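Side-chain contacts in hypothetical conserved protein TTC0263 (Thermus thermophilus, PDB 2PL2), which is of unknown function but has the all-helical tetratricopeptide-repeat (TPR) fold, in which successive helices stack into a superhelical array that commonly serves as a protein-binding scaffold: residues M77-A82 with L104-D109; G19-A24 with Q49-L54; A175-Q180 with L185-R190; Q143-A146 with E152-S155. All coordinates share one frame; numbering follows the deposited sequence.

Contact 1 (M77-A82 with L104-D109); sequences MVLSEA and LSVLKD
Ser80 and Leu107 make the tight part of this contact. The hydroxyl OG of Ser80 lies 3.3 Å from Leu107 CD2 and equally near the branching carbon CG. It therefore meets the fork of the leucine rather than a single methyl. Ser80 CB follows behind it, 3.7 Å from Leu107 CD2. The serine oxygen stands trans to its own backbone N (chi1 169°), which brings it out toward the other helix. The touch is van der Waals only, between a polar atom and aliphatic carbons. The helices come close at this small residue; the CA atoms of Ser80 and Val106 are 6.3 Å apart.

The second pair is looser. Leu79 and Val106 cross at about a right angle. Leu79 CD2 reaches both valine methyls, with CG1 the nearer at 3.9 Å. This side leads to the surface: Val106 is partly exposed, whereas Leu79 is buried.

Helices 73-88 and 93-113 are consecutive and run in roughly opposite directions here. Helix 55-68 packs on Leu79 through Leu59, Lys63 and Val66. On the Ser80 side lies helix 118-130, which supplies Gln123. Helix 39-51 meets Val78 through Tyr43 and Ala46.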
loop_
_atom_site.group_PDB
_atom_site.type_symbol
_atom_site.label_atom_id
_atom_site.label_comp_id
_atom_site.label_asym_id
_atom_site.label_seq_id
_atom_site.Cartn_x
_atom_site.Cartn_y
_atom_site.Cartn_z
ATOM N N MET A 77 -10.841 8.975 -12.932
ATOM C CA MET A 77 -10.225 7.765 -12.382
ATOM C C MET A 77 -9.466 8.122 -11.104
ATOM O O MET A 77 -9.707 7.542 -10.045
ATOM C CB MET A 77 -9.283 7.117 -13.406
ATOM C CG MET A 77 -9.982 6.472 -14.622
ATOM S SD MET A 77 -11.001 4.987 -14.259
ATOM C CE MET A 77 -9.707 3.846 -13.710
ATOM N N VAL A 78 -8.568 9.092 -11.199
ATOM C CA VAL A 78 -7.793 9.524 -10.041
ATOM C C VAL A 78 -8.742 9.891 -8.904
ATOM O O VAL A 78 -8.687 9.320 -7.821
ATOM C CB VAL A 78 -6.924 10.743 -10.404
ATOM C CG1 VAL A 78 -6.346 11.368 -9.156
ATOM C CG2 VAL A 78 -5.813 10.312 -11.349
ATOM N N LEU A 79 -9.629 10.835 -9.182
ATOM C CA LEU A 79 -10.623 11.305 -8.227
ATOM C C LEU A 79 -11.439 10.144 -7.660
ATOM O O LEU A 79 -11.741 10.102 -6.474
ATOM C CB LEU A 79 -11.537 12.312 -8.941
ATOM C CG LEU A 79 -12.569 13.157 -8.199
ATOM C CD1 LEU A 79 -11.908 13.922 -7.071
ATOM C CD2 LEU A 79 -13.200 14.122 -9.193
ATOM N N SER A 80 -11.787 9.202 -8.524
ATOM C CA SER A 80 -12.561 8.030 -8.141
ATOM C C SER A 80 -11.858 7.151 -7.107
ATOM O O SER A 80 -12.464 6.738 -6.114
ATOM C CB SER A 80 -12.863 7.197 -9.382
ATOM O OG SER A 80 -13.384 5.939 -9.016
ATOM N N GLU A 81 -10.586 6.848 -7.350
ATOM C CA GLU A 81 -9.814 6.013 -6.434
ATOM C C GLU A 81 -9.538 6.749 -5.127
ATOM O O GLU A 81 -9.476 6.142 -4.059
ATOM C CB GLU A 81 -8.496 5.600 -7.091
ATOM C CG GLU A 81 -8.646 4.492 -8.114
ATOM C CD GLU A 81 -7.783 4.709 -9.338
ATOM O OE1 GLU A 81 -6.614 5.124 -9.158
ATOM O OE2 GLU A 81 -8.265 4.456 -10.476
ATOM N N ALA A 82 -9.381 8.064 -5.219
ATOM C CA ALA A 82 -9.127 8.886 -4.054
ATOM C C ALA A 82 -10.279 8.791 -3.058
ATOM O O ALA A 82 -10.046 8.715 -1.848
ATOM C CB ALA A 82 -8.906 10.327 -4.479
ATOM N N LEU A 104 -19.004 6.748 -7.085
ATOM C CA LEU A 104 -19.961 6.222 -8.055
ATOM C C LEU A 104 -20.403 7.332 -8.983
ATOM O O LEU A 104 -20.571 7.131 -10.188
ATOM C CB LEU A 104 -21.206 5.679 -7.365
ATOM C CG LEU A 104 -21.241 4.237 -6.872
ATOM C CD1 LEU A 104 -22.675 3.901 -6.480
ATOM C CD2 LEU A 104 -20.768 3.291 -7.970
ATOM N N SER A 105 -20.604 8.509 -8.406
ATOM C CA SER A 105 -21.051 9.658 -9.168
ATOM C C SER A 105 -20.023 10.087 -10.195
ATOM O O SER A 105 -20.348 10.310 -11.358
ATOM C CB SER A 105 -21.358 10.818 -8.215
ATOM O OG SER A 105 -21.944 11.904 -8.907
ATOM N N VAL A 106 -18.777 10.198 -9.767
ATOM C CA VAL A 106 -17.708 10.623 -10.661
ATOM C C VAL A 106 -17.447 9.588 -11.756
ATOM O O VAL A 106 -17.138 9.929 -12.899
ATOM C CB VAL A 106 -16.415 10.891 -9.852
ATOM C CG1 VAL A 106 -15.300 11.280 -10.776
ATOM C CG2 VAL A 106 -16.659 12.008 -8.824
ATOM N N LEU A 107 -17.562 8.316 -11.399
ATOM C CA LEU A 107 -17.356 7.244 -12.361
ATOM C C LEU A 107 -18.460 7.340 -13.396
ATOM O O LEU A 107 -18.212 7.193 -14.589
ATOM C CB LEU A 107 -17.383 5.878 -11.660
ATOM C CG LEU A 107 -16.127 5.536 -10.852
ATOM C CD1 LEU A 107 -16.363 4.280 -10.036
ATOM C CD2 LEU A 107 -14.959 5.328 -11.802
ATOM N N LYS A 108 -19.676 7.607 -12.932
ATOM C CA LYS A 108 -20.819 7.758 -13.828
ATOM C C LYS A 108 -20.579 8.899 -14.825
ATOM O O LYS A 108 -20.814 8.735 -16.024
ATOM C CB LYS A 108 -22.082 8.033 -13.019
ATOM C CG LYS A 108 -23.350 7.921 -13.828
ATOM C CD LYS A 108 -23.536 6.510 -14.363
ATOM C CE LYS A 108 -24.771 6.421 -15.253
ATOM N NZ LYS A 108 -24.960 5.030 -15.777
ATOM N N ASP A 109 -20.102 10.049 -14.337
ATOM C CA ASP A 109 -19.822 11.192 -15.214
ATOM C C ASP A 109 -18.765 10.791 -16.233
ATOM O O ASP A 109 -18.830 11.184 -17.396
ATOM C CB ASP A 109 -19.280 12.416 -14.451
ATOM C CG ASP A 109 -20.201 12.898 -13.350
ATOM O OD1 ASP A 109 -21.438 12.712 -13.456
ATOM O OD2 ASP A 109 -19.673 13.489 -12.377
#

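Contact 2 (G19-A24 with Q49-L54); sequences GRYDAA and QLKLGL
Tyr21 and Lys51 form a CH-pi contact. Lys51 CG stands 3.9 Å from the centroid of the Tyr21 ring and only 7° off its normal. It is thus centred over the face. Lys51 CB lies nearer the root of the ring, 3.7 Å from Tyr21 CD2, while CD passes over the CE2-CZ side. The lysine chain turns at chi2 (-66°), and this lays its methylenes across the ring. The opposite face is covered by the backbone oxygen of Gly19, 3.5 Å above the ring plane. The ring is sandwiched between an aliphatic chain and a carbonyl.

The polar end of Lys51 is held elsewhere. NZ hydrogen-bonds to Tyr16 OH, and the Tyr16 ring also meets that of Tyr21.

Apolar contact comes from Leu52. Its CD2 methyl sits 3.6 Å from Tyr21 CB. The other methyl, CD1, is 3.6 Å from Asp22 OD1, a plain van der Waals touch at the solvent side.

Backbone bonds set the turns. Gly53 has positive phi and closes a Schellman motif, with Leu54 N bonded to Gln49 O and Gly53 N to Leu50 O. Gly19 ends the preceding helix in the same way.

The contact joins the start of helix 21-32 to the end of helix 39-51. Thr48 of helix 39-51 also touches Tyr21. Helix 6-17 contributes Tyr16 next to the ring, and Leu50 faces helix 73-88 through Glu81 and Ala82.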
loop_
_atom_site.group_PDB
_atom_site.type_symbol
_atom_site.label_atom_id
_atom_site.label_comp_id
_atom_site.label_asym_id
_atom_site.label_seq_id
_atom_site.Cartn_x
_atom_site.Cartn_y
_atom_site.Cartn_z
ATOM N N GLY A 19 6.635 -0.518 -10.358
ATOM C CA GLY A 19 6.296 -0.498 -8.941
ATOM C C GLY A 19 7.158 0.385 -8.047
ATOM O O GLY A 19 7.011 0.363 -6.820
ATOM N N ARG A 20 8.058 1.158 -8.643
ATOM C CA ARG A 20 8.925 2.045 -7.870
ATOM C C ARG A 20 8.270 3.435 -7.869
ATOM O O ARG A 20 8.661 4.336 -8.617
ATOM C CB ARG A 20 10.317 2.099 -8.509
ATOM C CG ARG A 20 10.870 0.721 -8.937
ATOM C CD ARG A 20 10.930 -0.262 -7.767
ATOM N NE ARG A 20 11.782 0.264 -6.702
ATOM C CZ ARG A 20 11.411 0.393 -5.429
ATOM N NH1 ARG A 20 10.192 0.025 -5.046
ATOM N NH2 ARG A 20 12.258 0.912 -4.538
ATOM N N TYR A 21 7.259 3.584 -7.022
ATOM C CA TYR A 21 6.499 4.814 -6.930
ATOM C C TYR A 21 7.282 5.999 -6.392
ATOM O O TYR A 21 7.234 7.080 -6.974
ATOM C CB TYR A 21 5.250 4.550 -6.107
ATOM C CG TYR A 21 4.528 3.293 -6.561
ATOM C CD1 TYR A 21 4.182 3.101 -7.905
ATOM C CD2 TYR A 21 4.199 2.293 -5.648
ATOM C CE1 TYR A 21 3.529 1.948 -8.322
ATOM C CE2 TYR A 21 3.541 1.133 -6.055
ATOM C CZ TYR A 21 3.210 0.965 -7.390
ATOM O OH TYR A 21 2.566 -0.196 -7.780
ATOM N N ASP A 22 8.011 5.805 -5.302
ATOM C CA ASP A 22 8.810 6.890 -4.747
ATOM C C ASP A 22 9.703 7.520 -5.800
ATOM O O ASP A 22 9.877 8.733 -5.820
ATOM C CB ASP A 22 9.661 6.404 -3.571
ATOM C CG ASP A 22 8.921 6.486 -2.260
ATOM O OD1 ASP A 22 8.424 7.582 -1.924
ATOM O OD2 ASP A 22 8.830 5.458 -1.563
ATOM N N ALA A 23 10.279 6.702 -6.672
ATOM C CA ALA A 23 11.132 7.236 -7.733
ATOM C C ALA A 23 10.245 7.849 -8.812
ATOM O O ALA A 23 10.628 8.814 -9.473
ATOM C CB ALA A 23 12.002 6.131 -8.340
ATOM N N ALA A 24 9.053 7.278 -8.973
ATOM C CA ALA A 24 8.098 7.746 -9.971
ATOM C C ALA A 24 7.643 9.171 -9.653
ATOM O O ALA A 24 7.601 10.035 -10.534
ATOM C CB ALA A 24 6.889 6.802 -10.021
ATOM N N GLN A 49 0.698 9.279 -6.059
ATOM C CA GLN A 49 0.404 9.761 -4.714
ATOM C C GLN A 49 -0.536 8.809 -3.980
ATOM O O GLN A 49 -0.394 8.587 -2.778
ATOM C CB GLN A 49 -0.217 11.162 -4.778
ATOM C CG GLN A 49 0.720 12.229 -5.352
ATOM C CD GLN A 49 0.093 13.603 -5.412
ATOM O OE1 GLN A 49 -1.012 13.764 -5.929
ATOM N NE2 GLN A 49 0.798 14.607 -4.897
ATOM N N LEU A 50 -1.507 8.252 -4.700
ATOM C CA LEU A 50 -2.449 7.315 -4.091
ATOM C C LEU A 50 -1.660 6.097 -3.601
ATOM O O LEU A 50 -1.882 5.609 -2.496
ATOM C CB LEU A 50 -3.510 6.881 -5.111
ATOM C CG LEU A 50 -4.618 7.864 -5.517
ATOM C CD1 LEU A 50 -5.226 7.434 -6.842
ATOM C CD2 LEU A 50 -5.687 7.928 -4.430
ATOM N N LYS A 51 -0.733 5.622 -4.432
ATOM C CA LYS A 51 0.105 4.474 -4.098
ATOM C C LYS A 51 0.967 4.778 -2.879
ATOM O O LYS A 51 1.164 3.924 -2.025
ATOM C CB LYS A 51 1.002 4.097 -5.288
ATOM C CG LYS A 51 0.266 3.428 -6.431
ATOM C CD LYS A 51 -0.282 2.062 -6.003
ATOM C CE LYS A 51 -1.387 1.560 -6.939
ATOM N NZ LYS A 51 -0.972 1.469 -8.373
ATOM N N LEU A 52 1.475 6.005 -2.795
ATOM C CA LEU A 52 2.310 6.405 -1.663
ATOM C C LEU A 52 1.473 6.884 -0.474
ATOM O O LEU A 52 1.968 7.582 0.404
ATOM C CB LEU A 52 3.297 7.501 -2.093
ATOM C CG LEU A 52 4.288 7.129 -3.202
ATOM C CD1 LEU A 52 5.247 8.290 -3.473
ATOM C CD2 LEU A 52 5.061 5.877 -2.786
ATOM N N GLY A 53 0.200 6.512 -0.451
ATOM C CA GLY A 53 -0.670 6.912 0.644
ATOM C C GLY A 53 -0.943 8.404 0.799
ATOM O O GLY A 53 -1.484 8.825 1.824
ATOM N N LEU A 54 -0.587 9.201 -0.208
ATOM C CA LEU A 54 -0.806 10.654 -0.175
ATOM C C LEU A 54 -2.203 11.040 -0.721
ATOM O O LEU A 54 -2.313 11.672 -1.768
ATOM C CB LEU A 54 0.273 11.352 -1.007
ATOM C CG LEU A 54 1.724 10.932 -0.788
ATOM C CD1 LEU A 54 2.634 11.859 -1.580
ATOM C CD2 LEU A 54 2.068 10.986 0.682
#

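Contact 3 (A175-Q180 with L185-R190); sequences AKALEQ and LDLRVR
Two consecutive antiparallel helices of the TPR array pack here through Ala177 and Leu178 of helix 167-180 against Leu187 and Arg188 of helix 185-195. The two short segments run at 162° to each other, and their axes approach to 9.8 Å.

Leu187 is the central side chain. Its CD2 methyl presses on the backbone of the facing helix, 3.4 Å from Ala177 C, and lies 3.5 Å from Ala177 CB. The small alanine leaves the main chain within reach of this methyl. Leu187 and Leu178 slide past each other in opposite directions. Their CG atoms meet side by side at 3.8 Å, and Leu178 CD2 reaches back to Leu187 CB at 3.7 Å. Leu187 also touches Ser155 of helix 151-164. Tyr191 of helix 185-195 packs on Leu178.

The outer border belongs to Arg188, which is exposed. It crosses Leu178 at about a right angle and is extended from CG to NE. Its root offers an aliphatic surface while its charged end goes elsewhere: Arg188 NH2 hydrogen-bonds to Pro182 O in the connecting loop, and Arg188 CG lies 3.9 Å from Leu178 CD2.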
loop_
_atom_site.group_PDB
_atom_site.type_symbol
_atom_site.label_atom_id
_atom_site.label_comp_id
_atom_site.label_asym_id
_atom_site.label_seq_id
_atom_site.Cartn_x
_atom_site.Cartn_y
_atom_site.Cartn_z
ATOM N N ALA A 175 -8.060 -19.556 -11.931
ATOM C CA ALA A 175 -7.510 -20.571 -12.847
ATOM C C ALA A 175 -7.428 -19.992 -14.263
ATOM O O ALA A 175 -6.454 -20.220 -14.987
ATOM C CB ALA A 175 -8.384 -21.819 -12.832
ATOM N N LYS A 176 -8.448 -19.231 -14.654
ATOM C CA LYS A 176 -8.450 -18.609 -15.974
ATOM C C LYS A 176 -7.404 -17.496 -16.024
ATOM O O LYS A 176 -6.581 -17.435 -16.941
ATOM C CB LYS A 176 -9.824 -18.018 -16.291
ATOM C CG LYS A 176 -9.910 -17.458 -17.705
ATOM C CD LYS A 176 -9.629 -18.555 -18.735
ATOM C CE LYS A 176 -9.279 -17.986 -20.099
ATOM N NZ LYS A 176 -10.418 -17.253 -20.727
ATOM N N ALA A 177 -7.448 -16.608 -15.033
ATOM C CA ALA A 177 -6.497 -15.505 -14.946
ATOM C C ALA A 177 -5.081 -16.052 -15.029
ATOM O O ALA A 177 -4.232 -15.488 -15.713
ATOM C CB ALA A 177 -6.699 -14.727 -13.638
ATOM N N LEU A 178 -4.832 -17.170 -14.349
ATOM C CA LEU A 178 -3.500 -17.785 -14.380
ATOM C C LEU A 178 -3.124 -18.394 -15.727
ATOM O O LEU A 178 -1.951 -18.632 -15.987
ATOM C CB LEU A 178 -3.354 -18.825 -13.264
ATOM C CG LEU A 178 -2.870 -18.165 -11.963
ATOM C CD1 LEU A 178 -3.124 -19.063 -10.788
ATOM C CD2 LEU A 178 -1.381 -17.818 -12.095
ATOM N N GLU A 179 -4.103 -18.647 -16.590
ATOM C CA GLU A 179 -3.776 -19.174 -17.906
ATOM C C GLU A 179 -3.303 -18.012 -18.775
ATOM O O GLU A 179 -2.474 -18.176 -19.662
ATOM C CB GLU A 179 -4.993 -19.853 -18.544
ATOM C CG GLU A 179 -5.583 -20.989 -17.704
ATOM C CD GLU A 179 -4.634 -22.182 -17.534
ATOM O OE1 GLU A 179 -3.449 -21.967 -17.187
ATOM O OE2 GLU A 179 -5.081 -23.337 -17.739
ATOM N N GLN A 180 -3.824 -16.822 -18.517
ATOM C CA GLN A 180 -3.406 -15.653 -19.295
ATOM C C GLN A 180 -1.999 -15.217 -18.896
ATOM O O GLN A 180 -1.219 -14.747 -19.737
ATOM C CB GLN A 180 -4.395 -14.512 -19.103
ATOM C CG GLN A 180 -5.781 -14.878 -19.555
ATOM C CD GLN A 180 -6.816 -13.894 -19.068
ATOM O OE1 GLN A 180 -6.821 -13.513 -17.888
ATOM N NE2 GLN A 180 -7.713 -13.480 -19.965
ATOM N N LEU A 185 3.074 -14.518 -9.912
ATOM C CA LEU A 185 3.128 -14.899 -8.509
ATOM C C LEU A 185 2.032 -14.232 -7.700
ATOM O O LEU A 185 1.436 -14.846 -6.818
ATOM C CB LEU A 185 4.512 -14.589 -7.948
ATOM C CG LEU A 185 5.625 -15.270 -8.769
ATOM C CD1 LEU A 185 6.948 -15.233 -8.000
ATOM C CD2 LEU A 185 5.239 -16.710 -9.076
ATOM N N ASP A 186 1.748 -12.976 -8.019
ATOM C CA ASP A 186 0.701 -12.256 -7.332
ATOM C C ASP A 186 -0.543 -13.118 -7.451
ATOM O O ASP A 186 -1.217 -13.427 -6.472
ATOM C CB ASP A 186 0.477 -10.909 -8.009
ATOM C CG ASP A 186 -0.700 -10.153 -7.416
ATOM O OD1 ASP A 186 -0.603 -9.715 -6.245
ATOM O OD2 ASP A 186 -1.732 -10.016 -8.116
ATOM N N LEU A 187 -0.831 -13.519 -8.676
ATOM C CA LEU A 187 -1.983 -14.367 -8.958
ATOM C C LEU A 187 -1.919 -15.736 -8.239
ATOM O O LEU A 187 -2.917 -16.188 -7.670
ATOM C CB LEU A 187 -2.101 -14.553 -10.475
ATOM C CG LEU A 187 -3.514 -14.581 -11.063
ATOM C CD1 LEU A 187 -4.381 -13.513 -10.426
ATOM C CD2 LEU A 187 -3.409 -14.381 -12.571
ATOM N N ARG A 188 -0.752 -16.379 -8.241
ATOM C CA ARG A 188 -0.613 -17.686 -7.584
ATOM C C ARG A 188 -0.938 -17.636 -6.105
ATOM O O ARG A 188 -1.632 -18.505 -5.588
ATOM C CB ARG A 188 0.792 -18.238 -7.779
ATOM C CG ARG A 188 1.112 -18.547 -9.216
ATOM C CD ARG A 188 2.515 -19.103 -9.352
ATOM N NE ARG A 188 2.789 -19.547 -10.714
ATOM C CZ ARG A 188 3.987 -19.909 -11.146
ATOM N NH1 ARG A 188 5.015 -19.882 -10.315
ATOM N NH2 ARG A 188 4.161 -20.275 -12.406
ATOM N N VAL A 189 -0.452 -16.606 -5.423
ATOM C CA VAL A 189 -0.725 -16.446 -4.000
ATOM C C VAL A 189 -2.218 -16.286 -3.704
ATOM O O VAL A 189 -2.716 -16.841 -2.733
ATOM C CB VAL A 189 0.028 -15.213 -3.411
ATOM C CG1 VAL A 189 -0.313 -15.055 -1.901
ATOM C CG2 VAL A 189 1.533 -15.379 -3.589
ATOM N N ARG A 190 -2.941 -15.525 -4.522
ATOM C CA ARG A 190 -4.367 -15.335 -4.269
ATOM C C ARG A 190 -5.089 -16.642 -4.493
ATOM O O ARG A 190 -5.985 -17.002 -3.736
ATOM C CB ARG A 190 -4.946 -14.260 -5.193
ATOM C CG ARG A 190 -4.537 -12.835 -4.835
ATOM C CD ARG A 190 -4.584 -11.960 -6.068
ATOM N NE ARG A 190 -4.119 -10.602 -5.811
ATOM C CZ ARG A 190 -4.875 -9.634 -5.299
ATOM N NH1 ARG A 190 -6.148 -9.871 -4.984
ATOM N NH2 ARG A 190 -4.355 -8.423 -5.101
#

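Contact 4 (Q143-A146 with E152-S155); sequences QALA and EIRS
Leu145 lies across Arg154 at about a right angle and touches it with both methyls. CD2 sits over the middle of one guanidinium face, 3.7 Å above the plane. It is 3.8 Å from both Arg154 CZ and Arg154 NE, and slightly farther from the two terminal nitrogens. The other methyl, CD1, packs against the aliphatic part of the arginine, 3.4 Å from Arg154 CD. The CD2 methyl lies over the face, and the nitrogens are bonded to other residues.

Those partners lie outside the two segments. NH1 forms a salt bridge with Asp149 OD2, and NH2 hydrogen-bonds to Gln173 OE1. Together they would fix the rotation of the guanidinium plane under Leu145. The arginine chain is folded rather than extended, with bends at chi2 (-63°) and chi3 (-38°), and this brings its end back toward the leucine.

Ile153 is oriented differently. It and Leu145 slide past each other in opposite directions, with Leu145 CD1 3.9 Å from Ile153 CB. The branch methyl CG2 of Ile153 stands trans to its backbone N and faces Ala144, with 4.0 Å between CG2 and Ala144 CB. Leu145 CD1 touches both the isoleucine and the arginine.

His121 and Leu122 of helix 118-130 cover the Ala144 and Ile153 side. Helix 167-180 packs on Arg154 through Lys176, Ala177 and Gln180. Close packing of small and branched residues between consecutive helices, 134-147 and 151-164 here, is characteristic of the TPR fold.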
loop_
_atom_site.group_PDB
_atom_site.type_symbol
_atom_site.label_atom_id
_atom_site.label_comp_id
_atom_site.label_asym_id
_atom_site.label_seq_id
_atom_site.Cartn_x
_atom_site.Cartn_y
_atom_site.Cartn_z
ATOM N N GLN A 143 -19.145 -6.502 -17.206
ATOM C CA GLN A 143 -19.149 -5.482 -18.241
ATOM C C GLN A 143 -17.691 -5.172 -18.555
ATOM O O GLN A 143 -17.275 -5.201 -19.710
ATOM C CB GLN A 143 -19.863 -4.224 -17.740
ATOM C CG GLN A 143 -20.808 -3.589 -18.738
ATOM C CD GLN A 143 -20.148 -3.295 -20.071
ATOM O OE1 GLN A 143 -19.745 -4.216 -20.793
ATOM N NE2 GLN A 143 -20.043 -2.010 -20.417
ATOM N N ALA A 144 -16.914 -4.904 -17.507
ATOM C CA ALA A 144 -15.490 -4.600 -17.653
ATOM C C ALA A 144 -14.808 -5.672 -18.484
ATOM O O ALA A 144 -14.100 -5.374 -19.438
ATOM C CB ALA A 144 -14.824 -4.512 -16.279
ATOM N N LEU A 145 -15.041 -6.922 -18.100
ATOM C CA LEU A 145 -14.475 -8.099 -18.761
ATOM C C LEU A 145 -14.882 -8.203 -20.225
ATOM O O LEU A 145 -14.069 -8.527 -21.077
ATOM C CB LEU A 145 -14.925 -9.345 -18.003
ATOM C CG LEU A 145 -14.085 -10.617 -18.005
ATOM C CD1 LEU A 145 -12.630 -10.322 -17.665
ATOM C CD2 LEU A 145 -14.690 -11.555 -16.988
ATOM N N ALA A 146 -16.146 -7.921 -20.514
ATOM C CA ALA A 146 -16.658 -7.972 -21.881
ATOM C C ALA A 146 -15.877 -7.012 -22.773
ATOM O O ALA A 146 -15.714 -7.254 -23.970
ATOM C CB ALA A 146 -18.124 -7.621 -21.894
ATOM N N GLU A 152 -6.076 -9.036 -14.493
ATOM C CA GLU A 152 -6.462 -8.083 -13.459
ATOM C C GLU A 152 -7.969 -8.099 -13.223
ATOM O O GLU A 152 -8.415 -8.094 -12.073
ATOM C CB GLU A 152 -6.009 -6.666 -13.832
ATOM C CG GLU A 152 -6.550 -5.575 -12.892
ATOM C CD GLU A 152 -6.104 -4.176 -13.276
ATOM O OE1 GLU A 152 -6.139 -3.836 -14.478
ATOM O OE2 GLU A 152 -5.721 -3.398 -12.373
ATOM N N ILE A 153 -8.768 -8.131 -14.288
ATOM C CA ILE A 153 -10.207 -8.138 -14.079
ATOM C C ILE A 153 -10.699 -9.505 -13.616
ATOM O O ILE A 153 -11.561 -9.577 -12.733
ATOM C CB ILE A 153 -10.994 -7.697 -15.354
ATOM C CG1 ILE A 153 -10.435 -6.374 -15.926
ATOM C CG2 ILE A 153 -12.475 -7.524 -15.005
ATOM C CD1 ILE A 153 -10.727 -5.171 -15.011
ATOM N N ARG A 154 -10.169 -10.589 -14.193
ATOM C CA ARG A 154 -10.587 -11.922 -13.746
ATOM C C ARG A 154 -10.371 -11.990 -12.228
ATOM O O ARG A 154 -11.181 -12.587 -11.520
ATOM C CB ARG A 154 -9.776 -13.047 -14.404
ATOM C CG ARG A 154 -9.530 -12.951 -15.909
ATOM C CD ARG A 154 -10.769 -13.005 -16.808
ATOM N NE ARG A 154 -11.800 -13.927 -16.347
ATOM C CZ ARG A 154 -12.553 -14.679 -17.146
ATOM N NH1 ARG A 154 -12.387 -14.650 -18.459
ATOM N NH2 ARG A 154 -13.514 -15.418 -16.621
ATOM N N SER A 155 -9.293 -11.363 -11.738
ATOM C CA SER A 155 -8.986 -11.348 -10.294
ATOM C C SER A 155 -10.017 -10.579 -9.464
ATOM O O SER A 155 -10.411 -11.010 -8.383
ATOM C CB SER A 155 -7.620 -10.727 -10.035
ATOM O OG SER A 155 -6.691 -11.164 -10.995
#

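Overall arrangement
Along the chain the contacts come in series: contact 2, contact 1, contact 4, contact 3. All four join helices that follow each other in the chain: 21-32 with 39-51, 73-88 with 93-113, 134-147 with 151-164, and 167-180 with 185-195. Contacts 1 and 2 have centres 20 Å apart and touch. Contacts 3 and 4, 14 Å apart between centres, also touch. The two pairs do not touch each other: contacts 1 and 4 have centres 18 Å apart and nearest atoms about 8 Å apart. Contacts 1 and 3 lie on opposite sides of the chain's centre. Such neighbour-to-neighbour packing is consistent with a TPR array built by helix-to-helix stacking.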